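Local coordinates for ABC transporter, substrate binding protein (PDB 3C9H) that probably captures a solute in the periplasm for import by an ABC transporter, and binds a magnesium ion, at residues A129-A137 with M293-V302; T154-L162 with F195-M205. One frame throughout, in Å; residues are numbered along the deposited sequence.

Interaction 1 (A129-A137 with M293-V302); sequences AYALTFEPA and MARQLQIPAV
F134 N donates to P300 O over 3.0 Å, the one hydrogen bond between 129-137 and 293-302. It is bent, with 131° at the hydrogen, and the donor lies tilted from the carbonyl plane. P300 O also receives a CA-H...O contact from T133 CA, 3.4 Å away. The P300 ring lies against the F134 carbonyl, with P300 CG 3.2 Å from F134 O; this buried oxygen has no hydrogen-bond partner in the model.

Van der Waals contacts flank the bond. V302 turns its CG2 onto the backbone, 3.4 Å from T133 O, and against F134 CB, while M293 SD comes within 3.7 Å of L132 O. Among carbon pairs the tightest is T133 CG2 with I299 CG2, 3.4 Å, closer than usual van der Waals contact. I299 CG2 also lies 3.6 Å from E135 OE2.

The polar side chains of T133 and E135 are tied to each other and to neighbours. With chi1 at 69°, T133 OG1 sits between its backbone N and carbonyl carbon and donates to E135 OE2, 2.7 Å away, on the anti lone pair. R263 forms a salt bridge with OE2, and S237 bonds OE1.

The contact joins the loop following helix 287-296 to the bend between strands 129-131 and 135-142, in the buried interior of a periplasmic solute-binding protein fold.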
# COMPACT_ATOMS: atom_id res chain seq x y z
N ALA A 129 -1.13 -11.74 -11.62
CA ALA A 129 -0.91 -10.75 -10.57
C ALA A 129 0.57 -10.66 -10.20
O ALA A 129 1.22 -11.69 -9.86
CB ALA A 129 -1.71 -11.12 -9.33
N TYR A 130 1.12 -9.46 -10.30
CA TYR A 130 2.52 -9.21 -10.03
C TYR A 130 2.71 -8.21 -8.90
O TYR A 130 2.16 -7.10 -8.95
CB TYR A 130 3.19 -8.64 -11.28
CG TYR A 130 3.20 -9.55 -12.49
CD1 TYR A 130 4.26 -10.39 -12.73
CD2 TYR A 130 2.16 -9.52 -13.44
CE1 TYR A 130 4.31 -11.22 -13.85
CE2 TYR A 130 2.19 -10.36 -14.57
CZ TYR A 130 3.28 -11.20 -14.77
OH TYR A 130 3.36 -12.00 -15.86
N ALA A 131 3.52 -8.58 -7.93
CA ALA A 131 3.94 -7.68 -6.86
C ALA A 131 5.02 -6.80 -7.42
O ALA A 131 6.03 -7.31 -7.96
CB ALA A 131 4.50 -8.48 -5.67
N LEU A 132 4.88 -5.49 -7.28
CA LEU A 132 5.79 -4.55 -7.97
C LEU A 132 6.65 -3.63 -7.10
O LEU A 132 7.55 -2.95 -7.63
CB LEU A 132 4.98 -3.69 -8.96
CG LEU A 132 4.22 -4.49 -10.02
CD1 LEU A 132 3.18 -3.59 -10.76
CD2 LEU A 132 5.19 -5.14 -11.00
N THR A 133 6.36 -3.59 -5.80
CA THR A 133 7.03 -2.71 -4.85
C THR A 133 7.28 -3.51 -3.57
O THR A 133 6.77 -4.61 -3.41
CB THR A 133 6.14 -1.50 -4.47
OG1 THR A 133 5.01 -1.95 -3.69
CG2 THR A 133 5.65 -0.75 -5.74
N PHE A 134 8.02 -2.91 -2.65
CA PHE A 134 8.34 -3.54 -1.35
C PHE A 134 8.30 -2.40 -0.31
O PHE A 134 9.27 -1.67 -0.15
CB PHE A 134 9.74 -4.19 -1.51
CG PHE A 134 10.10 -5.20 -0.45
CD1 PHE A 134 9.58 -6.49 -0.50
CD2 PHE A 134 11.00 -4.87 0.55
CE1 PHE A 134 9.95 -7.44 0.48
CE2 PHE A 134 11.37 -5.81 1.52
CZ PHE A 134 10.84 -7.09 1.48
N GLU A 135 7.15 -2.23 0.35
CA GLU A 135 6.86 -1.03 1.20
C GLU A 135 6.46 -1.38 2.64
O GLU A 135 5.54 -2.14 2.84
CB GLU A 135 5.73 -0.20 0.55
CG GLU A 135 6.16 0.47 -0.76
CD GLU A 135 4.97 1.06 -1.50
OE1 GLU A 135 4.46 2.10 -1.04
OE2 GLU A 135 4.53 0.45 -2.50
N PRO A 136 7.19 -0.85 3.65
CA PRO A 136 6.91 -1.20 5.04
C PRO A 136 5.82 -0.35 5.70
O PRO A 136 5.58 0.78 5.28
CB PRO A 136 8.24 -0.94 5.73
CG PRO A 136 8.80 0.26 5.00
CD PRO A 136 8.37 0.01 3.53
N ALA A 137 5.15 -0.95 6.69
CA ALA A 137 4.22 -0.26 7.59
C ALA A 137 5.01 0.20 8.80
O ALA A 137 5.55 -0.64 9.58
CB ALA A 137 3.15 -1.19 8.02
N MET A 293 10.58 4.49 -9.48
CA MET A 293 10.06 4.17 -8.12
C MET A 293 11.14 4.28 -7.02
O MET A 293 11.00 5.02 -6.04
CB MET A 293 9.58 2.72 -8.08
CG MET A 293 8.20 2.41 -8.59
SD MET A 293 8.01 0.58 -8.59
CE MET A 293 6.66 0.45 -9.76
N ALA A 294 12.21 3.53 -7.20
CA ALA A 294 13.29 3.47 -6.23
C ALA A 294 13.97 4.82 -6.01
O ALA A 294 14.27 5.18 -4.87
CB ALA A 294 14.32 2.45 -6.67
N ARG A 295 14.23 5.54 -7.09
CA ARG A 295 15.08 6.73 -7.03
C ARG A 295 14.30 8.01 -6.89
O ARG A 295 14.85 9.01 -6.39
CB ARG A 295 15.97 6.82 -8.26
CG ARG A 295 16.75 5.56 -8.52
CD ARG A 295 18.15 5.53 -7.93
NE ARG A 295 18.94 4.51 -8.63
CZ ARG A 295 18.84 3.19 -8.46
NH1 ARG A 295 18.00 2.67 -7.55
NH2 ARG A 295 19.60 2.37 -9.18
N GLN A 296 13.04 8.01 -7.32
CA GLN A 296 12.23 9.22 -7.28
C GLN A 296 11.13 9.18 -6.24
O GLN A 296 10.90 10.19 -5.57
CB GLN A 296 11.64 9.56 -8.65
CG GLN A 296 12.70 10.06 -9.61
CD GLN A 296 12.13 10.45 -10.98
OE1 GLN A 296 11.12 11.15 -11.07
NE2 GLN A 296 12.81 10.02 -12.03
N LEU A 297 10.46 8.04 -6.09
CA LEU A 297 9.24 7.98 -5.28
C LEU A 297 9.45 7.36 -3.90
O LEU A 297 8.48 7.18 -3.16
CB LEU A 297 8.13 7.20 -6.03
CG LEU A 297 7.94 7.42 -7.53
CD1 LEU A 297 6.74 6.63 -8.05
CD2 LEU A 297 7.80 8.90 -7.84
N GLN A 298 10.69 7.01 -3.55
CA GLN A 298 10.95 6.34 -2.27
C GLN A 298 10.11 5.07 -2.11
O GLN A 298 9.71 4.71 -1.01
CB GLN A 298 10.65 7.30 -1.10
CG GLN A 298 11.53 8.52 -1.04
CD GLN A 298 12.78 8.24 -0.26
OE1 GLN A 298 13.44 7.21 -0.46
NE2 GLN A 298 13.13 9.15 0.63
N ILE A 299 9.85 4.39 -3.23
CA ILE A 299 9.13 3.13 -3.23
C ILE A 299 10.13 2.04 -3.64
O ILE A 299 10.61 2.03 -4.79
CB ILE A 299 7.97 3.18 -4.20
CG1 ILE A 299 6.95 4.24 -3.74
CG2 ILE A 299 7.35 1.77 -4.31
CD1 ILE A 299 5.77 4.40 -4.69
N PRO A 300 10.54 1.20 -2.69
CA PRO A 300 11.56 0.21 -3.04
C PRO A 300 11.14 -0.80 -4.12
O PRO A 300 9.99 -1.28 -4.13
CB PRO A 300 11.88 -0.45 -1.69
CG PRO A 300 11.48 0.60 -0.65
CD PRO A 300 10.24 1.18 -1.24
N ALA A 301 12.07 -1.06 -5.02
CA ALA A 301 11.86 -1.86 -6.23
C ALA A 301 11.97 -3.37 -5.95
O ALA A 301 12.68 -3.80 -5.04
CB ALA A 301 12.88 -1.45 -7.32
N VAL A 302 11.25 -4.13 -6.75
CA VAL A 302 11.29 -5.60 -6.76
C VAL A 302 12.11 -6.16 -7.96
O VAL A 302 12.55 -7.31 -7.91
CB VAL A 302 9.84 -6.16 -6.77
CG1 VAL A 302 9.79 -7.66 -7.04
CG2 VAL A 302 9.16 -5.86 -5.44

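Interaction 2 (T154-L162 with F195-M205); sequences TRAEFVDYL and FGDIWSVIKAM
R155 and V159 of helix 155-162 pack on helix 198-205 and the turn before it, a near-parallel helix pair (27° between axes, 9.7 Å apart) in a solute-binding protein fold. The tight part is apolar. V159 straddles the A204 methyl: CG1 lies 3.8 Å from A204 CB, and CG2 reaches both that methyl and V201 CA. A turn further on, L162 CD1 rests against the A204 carbonyl, 3.9 Å from its oxygen. Deeper in, M205 meets the F158 ring obliquely in a Met-aromatic contact, its SD 5.5 Å from the ring centroid; L230 of strand 230-235 also touches F158.

The contact is looser toward the surface. The nearest S200 atom is its backbone oxygen, 4.3 Å from V159 CG2, and its hydroxyl turns back to D197.

At the N-terminal end, R155 crosses the partly exposed F195 ring. Its chain, extended from CG to NE, lifts the guanidinium high above the same face that CD covers, where NE bonds Y232 and NH2 forms a salt bridge with D256; at that height any cation-pi attraction is weak at most. R155 CB lies 3.7 Å from F195 CE1, and R155 CD stands over the face as a CH-pi contact, 4.0 Å from the ring centroid and 14° off its normal.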
# COMPACT_ATOMS: atom_id res chain seq x y z
N THR A 154 9.01 -0.12 19.24
CA THR A 154 8.38 -1.42 19.23
C THR A 154 6.95 -1.24 19.69
O THR A 154 6.58 -0.18 20.21
CB THR A 154 9.08 -2.42 20.21
OG1 THR A 154 8.80 -2.04 21.56
CG2 THR A 154 10.58 -2.50 19.97
N ARG A 155 6.15 -2.28 19.53
CA ARG A 155 4.77 -2.25 19.96
C ARG A 155 4.62 -2.21 21.48
O ARG A 155 3.74 -1.54 21.99
CB ARG A 155 4.01 -3.43 19.32
CG ARG A 155 3.65 -3.09 17.87
CD ARG A 155 3.49 -4.28 17.00
NE ARG A 155 3.35 -3.89 15.60
CZ ARG A 155 4.36 -3.73 14.76
NH1 ARG A 155 4.12 -3.39 13.51
NH2 ARG A 155 5.61 -3.95 15.13
N ALA A 156 5.47 -2.93 22.20
CA ALA A 156 5.55 -2.82 23.65
C ALA A 156 5.81 -1.38 24.08
O ALA A 156 5.11 -0.87 24.96
CB ALA A 156 6.63 -3.72 24.22
N GLU A 157 6.80 -0.73 23.47
CA GLU A 157 7.13 0.67 23.78
C GLU A 157 6.01 1.64 23.42
O GLU A 157 5.83 2.66 24.08
CB GLU A 157 8.42 1.12 23.06
CG GLU A 157 9.67 0.50 23.62
CD GLU A 157 10.95 0.95 22.93
OE1 GLU A 157 10.91 1.87 22.11
OE2 GLU A 157 12.01 0.37 23.22
N PHE A 158 5.29 1.33 22.35
CA PHE A 158 4.19 2.18 21.92
C PHE A 158 3.13 2.19 23.02
O PHE A 158 2.67 3.26 23.43
CB PHE A 158 3.59 1.62 20.62
CG PHE A 158 2.81 2.61 19.81
CD1 PHE A 158 3.34 3.14 18.62
CD2 PHE A 158 1.53 2.98 20.17
CE1 PHE A 158 2.60 4.05 17.82
CE2 PHE A 158 0.76 3.88 19.40
CZ PHE A 158 1.30 4.43 18.23
N VAL A 159 2.75 1.00 23.47
CA VAL A 159 1.71 0.83 24.48
C VAL A 159 2.12 1.49 25.80
O VAL A 159 1.34 2.23 26.40
CB VAL A 159 1.37 -0.65 24.70
CG1 VAL A 159 0.50 -0.86 25.94
CG2 VAL A 159 0.66 -1.23 23.44
N ASP A 160 3.36 1.25 26.22
CA ASP A 160 3.93 1.89 27.41
C ASP A 160 3.91 3.42 27.32
O ASP A 160 3.54 4.09 28.28
CB ASP A 160 5.35 1.40 27.67
CG ASP A 160 5.90 1.84 29.04
OD1 ASP A 160 5.16 1.77 30.05
OD2 ASP A 160 7.07 2.27 29.09
N TYR A 161 4.31 3.97 26.18
CA TYR A 161 4.28 5.43 25.99
C TYR A 161 2.85 5.98 26.15
O TYR A 161 2.64 6.99 26.82
CB TYR A 161 4.86 5.85 24.63
CG TYR A 161 4.65 7.31 24.29
CD1 TYR A 161 5.61 8.28 24.63
CD2 TYR A 161 3.48 7.74 23.68
CE1 TYR A 161 5.40 9.64 24.33
CE2 TYR A 161 3.26 9.09 23.38
CZ TYR A 161 4.23 10.03 23.70
OH TYR A 161 3.99 11.37 23.39
N LEU A 162 1.89 5.31 25.50
CA LEU A 162 0.49 5.69 25.60
C LEU A 162 0.01 5.72 27.04
O LEU A 162 -0.73 6.62 27.44
CB LEU A 162 -0.39 4.71 24.80
CG LEU A 162 -0.23 4.73 23.28
CD1 LEU A 162 -1.21 3.74 22.67
CD2 LEU A 162 -0.39 6.16 22.71
N PHE A 195 2.18 -11.21 15.80
CA PHE A 195 2.12 -10.70 17.15
C PHE A 195 0.85 -11.28 17.75
O PHE A 195 -0.26 -10.86 17.40
CB PHE A 195 2.03 -9.16 17.08
CG PHE A 195 2.78 -8.44 18.15
CD1 PHE A 195 2.12 -7.53 18.98
CD2 PHE A 195 4.16 -8.61 18.32
CE1 PHE A 195 2.80 -6.83 19.95
CE2 PHE A 195 4.86 -7.91 19.29
CZ PHE A 195 4.17 -7.02 20.12
N GLY A 196 1.03 -12.26 18.64
CA GLY A 196 -0.11 -12.91 19.29
C GLY A 196 -0.93 -11.88 20.04
O GLY A 196 -2.16 -11.81 19.87
N ASP A 197 -0.23 -11.06 20.83
CA ASP A 197 -0.86 -10.01 21.63
C ASP A 197 -0.96 -8.66 20.91
O ASP A 197 -0.73 -7.59 21.51
CB ASP A 197 -0.11 -9.86 22.96
CG ASP A 197 -0.93 -9.17 24.03
OD1 ASP A 197 -2.18 -9.29 23.98
OD2 ASP A 197 -0.35 -8.51 24.92
N ILE A 198 -1.33 -8.68 19.62
CA ILE A 198 -1.65 -7.44 18.92
C ILE A 198 -2.85 -6.76 19.55
O ILE A 198 -3.01 -5.54 19.48
CB ILE A 198 -1.92 -7.65 17.38
CG1 ILE A 198 -2.04 -6.31 16.65
CG2 ILE A 198 -3.18 -8.46 17.15
CD1 ILE A 198 -0.86 -5.38 16.84
N TRP A 199 -3.72 -7.56 20.17
CA TRP A 199 -4.96 -7.02 20.73
C TRP A 199 -4.72 -6.10 21.92
O TRP A 199 -5.46 -5.14 22.13
CB TRP A 199 -5.93 -8.17 21.06
CG TRP A 199 -6.20 -8.94 19.82
CD1 TRP A 199 -5.71 -10.17 19.49
CD2 TRP A 199 -6.96 -8.49 18.71
NE1 TRP A 199 -6.15 -10.52 18.24
CE2 TRP A 199 -6.93 -9.51 17.74
CE3 TRP A 199 -7.69 -7.32 18.44
CZ2 TRP A 199 -7.58 -9.40 16.52
CZ3 TRP A 199 -8.34 -7.22 17.24
CH2 TRP A 199 -8.28 -8.25 16.29
N SER A 200 -3.66 -6.36 22.68
CA SER A 200 -3.25 -5.41 23.72
C SER A 200 -2.89 -4.04 23.10
O SER A 200 -3.22 -2.99 23.67
CB SER A 200 -2.09 -5.96 24.56
OG SER A 200 -0.93 -6.16 23.77
N VAL A 201 -2.22 -4.07 21.95
CA VAL A 201 -1.92 -2.84 21.21
C VAL A 201 -3.21 -2.14 20.76
O VAL A 201 -3.38 -0.95 21.00
CB VAL A 201 -1.00 -3.08 19.98
CG1 VAL A 201 -0.73 -1.75 19.22
CG2 VAL A 201 0.32 -3.74 20.40
N ILE A 202 -4.13 -2.88 20.13
CA ILE A 202 -5.39 -2.30 19.66
C ILE A 202 -6.19 -1.72 20.83
O ILE A 202 -6.70 -0.59 20.77
CB ILE A 202 -6.25 -3.35 18.88
CG1 ILE A 202 -5.46 -3.93 17.70
CG2 ILE A 202 -7.53 -2.72 18.35
CD1 ILE A 202 -4.68 -2.87 16.92
N LYS A 203 -6.27 -2.48 21.92
CA LYS A 203 -6.95 -2.00 23.13
C LYS A 203 -6.32 -0.71 23.68
O LYS A 203 -7.03 0.27 23.89
CB LYS A 203 -6.97 -3.10 24.20
CG LYS A 203 -7.94 -4.25 23.85
CD LYS A 203 -7.72 -5.48 24.74
CE LYS A 203 -8.65 -6.67 24.36
NZ LYS A 203 -10.14 -6.37 24.56
N ALA A 204 -5.00 -0.70 23.84
CA ALA A 204 -4.28 0.52 24.27
C ALA A 204 -4.61 1.72 23.38
O ALA A 204 -4.80 2.83 23.88
CB ALA A 204 -2.78 0.29 24.32
N MET A 205 -4.66 1.52 22.06
CA MET A 205 -4.94 2.62 21.13
C MET A 205 -6.38 3.13 21.35
O MET A 205 -6.63 4.35 21.34
CB MET A 205 -4.72 2.22 19.66
CG MET A 205 -3.22 2.07 19.22
SD MET A 205 -2.92 1.81 17.44
CE MET A 205 -3.55 0.16 17.30

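How the interactions relate
Interaction 1 lies near the middle of the molecule and interaction 2 toward its periphery: their centres are 28 Å apart, and their nearest atoms, about 5 Å apart, do not touch. Strand 135-142, which starts in interaction 1, is followed in the chain by helix 155-164 of interaction 2. Strand 230-235 also connects them, pairing with 135-142 and touching R155, F158 and I198. Interaction 1 is the one near the metal: the E135 side chain is about 9 Å from the magnesium ion and about 8 Å from that of its ligand S41, while the I299 side chain is about 9 Å from that of D43. Interaction 2 lies away from this site.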